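Possible metal-dependent hydrolase (PDB 3RPC) probably acts as a metal-dependent hydrolase of the metallo-beta-lactamase superfamily, holding two zinc ions in its presumed active site. Local coordinates at residues M189-Y193 and I204-I210; V65-T71 and L90-Q95. All blocks are in the same frame, centred on the assembly; numbering follows the deposited sequence.

Contact 1: M189-Y193 and I204-I210; sequences MNTGY and IMGTKDI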
loop_
_atom_site.group_PDB
_atom_site.type_symbol
_atom_site.label_atom_id
_atom_site.label_comp_id
_atom_site.label_asym_id
_atom_site.label_seq_id
_atom_site.Cartn_x
_atom_site.Cartn_y
_atom_site.Cartn_z
HETATM N N MSE A 189 12.107 12.207 6.741
HETATM C CA MSE A 189 12.389 11.386 5.563
HETATM C C MSE A 189 13.692 10.617 5.698
HETATM O O MSE A 189 14.685 11.159 6.192
HETATM C CB MSE A 189 12.535 12.283 4.330
HETATM C CG MSE A 189 11.413 13.272 4.101
HETATM SE SE MSE A 189 11.863 14.411 2.575
HETATM C CE MSE A 189 12.002 13.052 1.174
ATOM N N ASN A 190 13.687 9.366 5.255
ATOM C CA ASN A 190 14.885 8.535 5.230
ATOM C C ASN A 190 15.580 8.706 3.884
ATOM O O ASN A 190 15.142 8.142 2.877
ATOM C CB ASN A 190 14.504 7.076 5.475
ATOM C CG ASN A 190 14.025 6.845 6.901
ATOM O OD1 ASN A 190 14.307 7.657 7.791
ATOM N ND2 ASN A 190 13.313 5.743 7.134
ATOM N N THR A 191 16.651 9.494 3.870
ATOM C CA THR A 191 17.211 9.978 2.607
ATOM C C THR A 191 18.627 9.493 2.328
ATOM O O THR A 191 19.333 10.076 1.497
ATOM C CB THR A 191 17.190 11.522 2.542
ATOM O OG1 THR A 191 18.035 12.070 3.570
ATOM C CG2 THR A 191 15.783 12.044 2.730
ATOM N N GLY A 192 19.028 8.414 2.990
ATOM C CA GLY A 192 20.355 7.863 2.806
ATOM C C GLY A 192 20.583 7.101 1.509
ATOM O O GLY A 192 21.704 6.679 1.232
ATOM N N TYR A 193 19.533 6.909 0.710
ATOM C CA TYR A 193 19.687 6.299 -0.610
ATOM C C TYR A 193 20.469 4.982 -0.530
ATOM O O TYR A 193 21.496 4.784 -1.198
ATOM C CB TYR A 193 20.357 7.291 -1.558
ATOM C CG TYR A 193 20.094 7.080 -3.033
ATOM C CD1 TYR A 193 18.828 7.277 -3.568
ATOM C CD2 TYR A 193 21.130 6.737 -3.897
ATOM C CE1 TYR A 193 18.597 7.113 -4.937
ATOM C CE2 TYR A 193 20.916 6.577 -5.254
ATOM C CZ TYR A 193 19.651 6.763 -5.760
ATOM O OH TYR A 193 19.446 6.599 -7.119
ATOM N N ILE A 204 15.269 3.132 -0.528
ATOM C CA ILE A 204 14.653 4.229 0.211
ATOM C C ILE A 204 14.785 5.502 -0.616
ATOM O O ILE A 204 14.980 5.434 -1.829
ATOM C CB ILE A 204 15.234 4.415 1.645
ATOM C CG1 ILE A 204 16.749 4.644 1.624
ATOM C CG2 ILE A 204 14.921 3.185 2.508
ATOM C CD1 ILE A 204 17.356 4.988 3.011
HETATM N N MSE A 205 14.651 6.651 0.025
HETATM C CA MSE A 205 14.729 7.933 -0.678
HETATM C C MSE A 205 16.136 8.544 -0.687
HETATM O O MSE A 205 17.050 8.054 -0.017
HETATM C CB MSE A 205 13.729 8.914 -0.066
HETATM C CG MSE A 205 12.291 8.587 -0.435
HETATM SE SE MSE A 205 11.027 9.592 0.627
HETATM C CE MSE A 205 9.406 8.969 -0.235
ATOM N N GLY A 206 16.302 9.594 -1.491
ATOM C CA GLY A 206 17.534 10.359 -1.554
ATOM C C GLY A 206 17.250 11.815 -1.881
ATOM O O GLY A 206 16.153 12.322 -1.627
ATOM N N THR A 207 18.234 12.498 -2.461
ATOM C CA THR A 207 18.099 13.925 -2.719
ATOM C C THR A 207 16.959 14.267 -3.688
ATOM O O THR A 207 16.287 15.284 -3.508
ATOM C CB THR A 207 19.412 14.545 -3.222
ATOM O OG1 THR A 207 19.920 13.760 -4.308
ATOM C CG2 THR A 207 20.443 14.596 -2.093
ATOM N N LYS A 208 16.726 13.420 -4.694
ATOM C CA LYS A 208 15.628 13.696 -5.624
ATOM C C LYS A 208 14.310 13.862 -4.874
ATOM O O LYS A 208 13.502 14.750 -5.175
ATOM C CB LYS A 208 15.501 12.583 -6.657
ATOM C CG LYS A 208 14.550 12.898 -7.789
ATOM C CD LYS A 208 14.621 11.824 -8.874
ATOM C CE LYS A 208 16.063 11.502 -9.263
ATOM N NZ LYS A 208 16.726 12.592 -10.033
ATOM N N ASP A 209 14.096 12.993 -3.888
ATOM C CA ASP A 209 12.886 13.029 -3.076
ATOM C C ASP A 209 12.803 14.263 -2.191
ATOM O O ASP A 209 11.722 14.801 -1.966
ATOM C CB ASP A 209 12.798 11.749 -2.247
ATOM C CG ASP A 209 12.966 10.520 -3.111
ATOM O OD1 ASP A 209 11.963 10.102 -3.723
ATOM O OD2 ASP A 209 14.103 10.017 -3.248
ATOM N N ILE A 210 13.945 14.713 -1.679
ATOM C CA ILE A 210 13.945 15.923 -0.884
ATOM C C ILE A 210 13.486 17.104 -1.728
ATOM O O ILE A 210 12.662 17.903 -1.300
ATOM C CB ILE A 210 15.336 16.206 -0.302
ATOM C CG1 ILE A 210 15.759 15.073 0.628
ATOM C CG2 ILE A 210 15.358 17.559 0.421
ATOM C CD1 ILE A 210 17.139 15.286 1.245
#

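Contact 2: V65-T71 and L90-Q95; sequences VTAVVVT and LPIFVQ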
loop_
_atom_site.group_PDB
_atom_site.type_symbol
_atom_site.label_atom_id
_atom_site.label_comp_id
_atom_site.label_asym_id
_atom_site.label_seq_id
_atom_site.Cartn_x
_atom_site.Cartn_y
_atom_site.Cartn_z
ATOM N N VAL A 65 11.018 7.975 27.680
ATOM C CA VAL A 65 10.273 7.276 26.631
ATOM C C VAL A 65 8.939 6.744 27.165
ATOM O O VAL A 65 8.901 6.068 28.200
ATOM C CB VAL A 65 11.120 6.142 26.009
ATOM C CG1 VAL A 65 10.296 5.319 25.028
ATOM C CG2 VAL A 65 12.348 6.720 25.313
ATOM N N THR A 66 7.856 7.071 26.455
ATOM C CA THR A 66 6.485 6.689 26.798
ATOM C C THR A 66 6.023 5.487 25.984
ATOM O O THR A 66 5.188 4.696 26.430
ATOM C CB THR A 66 5.486 7.819 26.443
ATOM O OG1 THR A 66 6.038 9.095 26.782
ATOM C CG2 THR A 66 4.165 7.615 27.177
ATOM N N ALA A 67 6.533 5.384 24.759
ATOM C CA ALA A 67 6.121 4.316 23.855
ATOM C C ALA A 67 7.158 4.178 22.765
ATOM O O ALA A 67 7.993 5.061 22.588
ATOM C CB ALA A 67 4.751 4.611 23.252
ATOM N N VAL A 68 7.116 3.055 22.064
ATOM C CA VAL A 68 8.044 2.809 20.971
ATOM C C VAL A 68 7.238 2.608 19.692
ATOM O O VAL A 68 6.160 2.018 19.711
ATOM C CB VAL A 68 8.893 1.555 21.253
ATOM C CG1 VAL A 68 9.959 1.380 20.196
ATOM C CG2 VAL A 68 9.551 1.651 22.623
ATOM N N VAL A 69 7.754 3.136 18.586
ATOM C CA VAL A 69 7.146 2.924 17.272
ATOM C C VAL A 69 8.178 2.206 16.425
ATOM O O VAL A 69 9.294 2.685 16.272
ATOM C CB VAL A 69 6.779 4.258 16.591
ATOM C CG1 VAL A 69 6.333 4.025 15.139
ATOM C CG2 VAL A 69 5.691 4.965 17.383
ATOM N N VAL A 70 7.804 1.043 15.902
ATOM C CA VAL A 70 8.701 0.225 15.101
ATOM C C VAL A 70 8.070 0.069 13.723
ATOM O O VAL A 70 7.091 -0.664 13.557
ATOM C CB VAL A 70 8.910 -1.153 15.765
ATOM C CG1 VAL A 70 9.905 -1.991 14.981
ATOM C CG2 VAL A 70 9.393 -0.973 17.208
ATOM N N THR A 71 8.615 0.779 12.734
ATOM C CA THR A 71 7.992 0.794 11.408
ATOM C C THR A 71 8.141 -0.530 10.672
ATOM O O THR A 71 7.321 -0.865 9.808
ATOM C CB THR A 71 8.519 1.932 10.518
ATOM O OG1 THR A 71 9.919 1.740 10.253
ATOM C CG2 THR A 71 8.275 3.285 11.173
ATOM N N LEU A 90 6.703 -1.201 28.018
ATOM C CA LEU A 90 6.358 -0.037 27.202
ATOM C C LEU A 90 5.511 -0.449 26.009
ATOM O O LEU A 90 5.779 -1.470 25.380
ATOM C CB LEU A 90 7.607 0.668 26.686
ATOM C CG LEU A 90 8.389 1.491 27.706
ATOM C CD1 LEU A 90 9.672 2.015 27.082
ATOM C CD2 LEU A 90 7.518 2.635 28.226
ATOM N N PRO A 91 4.477 0.341 25.696
ATOM C CA PRO A 91 3.703 0.060 24.480
ATOM C C PRO A 91 4.599 0.142 23.240
ATOM O O PRO A 91 5.355 1.102 23.091
ATOM C CB PRO A 91 2.667 1.192 24.451
ATOM C CG PRO A 91 2.569 1.641 25.878
ATOM C CD PRO A 91 3.956 1.504 26.429
ATOM N N ILE A 92 4.501 -0.863 22.374
ATOM C CA ILE A 92 5.248 -0.910 21.119
ATOM C C ILE A 92 4.244 -0.921 19.979
ATOM O O ILE A 92 3.417 -1.820 19.900
ATOM C CB ILE A 92 6.093 -2.196 21.006
ATOM C CG1 ILE A 92 6.787 -2.529 22.338
ATOM C CG2 ILE A 92 7.084 -2.094 19.847
ATOM C CD1 ILE A 92 7.772 -1.462 22.829
ATOM N N PHE A 93 4.332 0.066 19.092
ATOM C CA PHE A 93 3.421 0.163 17.960
ATOM C C PHE A 93 4.102 -0.448 16.749
ATOM O O PHE A 93 5.251 -0.133 16.464
ATOM C CB PHE A 93 3.075 1.632 17.697
ATOM C CG PHE A 93 2.196 2.228 18.761
ATOM C CD1 PHE A 93 0.821 2.110 18.679
ATOM C CD2 PHE A 93 2.747 2.905 19.835
ATOM C CE1 PHE A 93 0.002 2.640 19.662
ATOM C CE2 PHE A 93 1.933 3.444 20.827
ATOM C CZ PHE A 93 0.559 3.316 20.734
ATOM N N VAL A 94 3.393 -1.333 16.059
ATOM C CA VAL A 94 3.963 -2.077 14.944
ATOM C C VAL A 94 3.013 -2.079 13.747
ATOM O O VAL A 94 1.868 -1.641 13.854
ATOM C CB VAL A 94 4.293 -3.532 15.356
ATOM C CG1 VAL A 94 5.268 -3.550 16.534
ATOM C CG2 VAL A 94 3.011 -4.306 15.692
ATOM N N GLN A 95 3.497 -2.550 12.598
ATOM C CA GLN A 95 2.739 -2.425 11.343
ATOM C C GLN A 95 1.789 -3.569 11.012
ATOM O O GLN A 95 0.855 -3.392 10.236
ATOM C CB GLN A 95 3.703 -2.240 10.154
ATOM C CG GLN A 95 4.460 -3.504 9.801
ATOM C CD GLN A 95 5.407 -3.340 8.622
ATOM O OE1 GLN A 95 5.165 -2.545 7.708
ATOM N NE2 GLN A 95 6.483 -4.112 8.630
HETATM O O HOH W 1 6.249 -3.156 12.742
#

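Contact 1: M189-Y193 and I204-I210
Ile204 opens the segment 204-210 with its side chain reaching the turn after strand 186-190: Ile204 CD1 lies 3.9 Å from Asn190 O and 3.8 Å from Gly192 N, and CG1 3.7 Å from Tyr193 N. Met205 follows with the polar link. Met205 N gives a weak hydrogen bond to Asn190 O (3.3 Å), and Met205 O accepts a shorter one from Tyr193 N (2.8 Å) as well as a CA-H...O contact from Thr191 CA (3.3 Å). Met205 SE touches Met189 CE at 3.6 Å, both residues being selenomethionine. Gly206, the N-cap of helix 207-216, passes close to Thr191: its CA makes a nearly straight CH...O contact with Thr191 O (3.6 Å) and lies 3.9 Å from Tyr193 CD1, where a CB would clash with the ring. Asp209, in the first turn, takes a hydrogen bond at OD2 from Gly206 N (2.8 Å), tying the helix start to its own first turn, while OD1 forms a salt bridge with Arg212. Ile210 completes the apolar side, with CG1 3.7 Å from Thr191 CG2 and 4.3 Å from Met189 CE. Strand 186-190, helix 207-216 and strand 221-225 form a beta-alpha-beta unit, whose first strand here meets its helix. Asn190 ND2 also bonds weakly to the zinc ligand Asp168, placing the contact beside the dinuclear site of the metallo-beta-lactamase fold.

Contact 2: V65-T71 and L90-Q95
Val68 and Ile92 form the apolar centre, with Val68 CB 3.6 Å from Ile92 CD1; on the same face Val70 CG2 meets Ile92 CG2 at 3.7 Å, and Leu90 CD1 extends the patch to Val65 CG1 at 3.9 Å. On the opposite face of the sheet, Phe93 lies beside Val69 and Ala67: Val69 CG2 is 4.2 Å from Phe93 CB, and Ala67 CB meets the ring edge at Phe93 CE2, 3.9 Å away. Between the two faces runs a parallel ladder, its strand axes 4.6 Å apart at an angle of 20°, in which Val68 pairs with Ile92 and Val69 with Phe93. Three nearly straight hydrogen bonds hold it: Val68 N to Pro91 O (2.8 Å), Phe93 N to Val68 O (2.7 Å) and Val70 N to Phe93 O (2.9 Å). Val68 thus bonds to both residues flanking Ile92, the pattern of a parallel ladder, and Val70 continues it. Farther along, the strands separate: Val70 O and Gln95 N stand 4.2 Å apart, and a water bridges them, donating to Val70 O and accepting from Gln95 N, each at 2.8 Å. At this polar edge Gln95 NE2 bonds to Asp99, and Thr71, which directly precedes the zinc ligand His72, bonds through OG1 to Asp27. Helix 80-85 lies in the connection between the two strands, making a beta-alpha-beta unit; strand 22-26 pairs with 67-69 on its other edge, strand 111-113 flanks 92-94, and Phe120 of strand 117-120 packs edge-to-face with Phe93.

In the fold
Both contacts are buried, lie on opposite sides of the chain's centre with their own centres about 24 Å apart, and share no strand or helix. Each belongs to a beta-alpha-beta unit in a different mixed sheet. Contact 2 joins the two strands of its unit, so regular parallel backbone bonding dominates, with valine, isoleucine and phenylalanine covering the faces. Contact 1 instead joins a strand end to a helix start, and relies on two irregular backbone bonds, selenomethionine packing and an aspartate bonded back to the N-cap residue of the helix. Each approaches the zinc site at one end, contact 1 through Ile204 and contact 2 through Thr71, consistent with metal ligands carried on loops at strand ends.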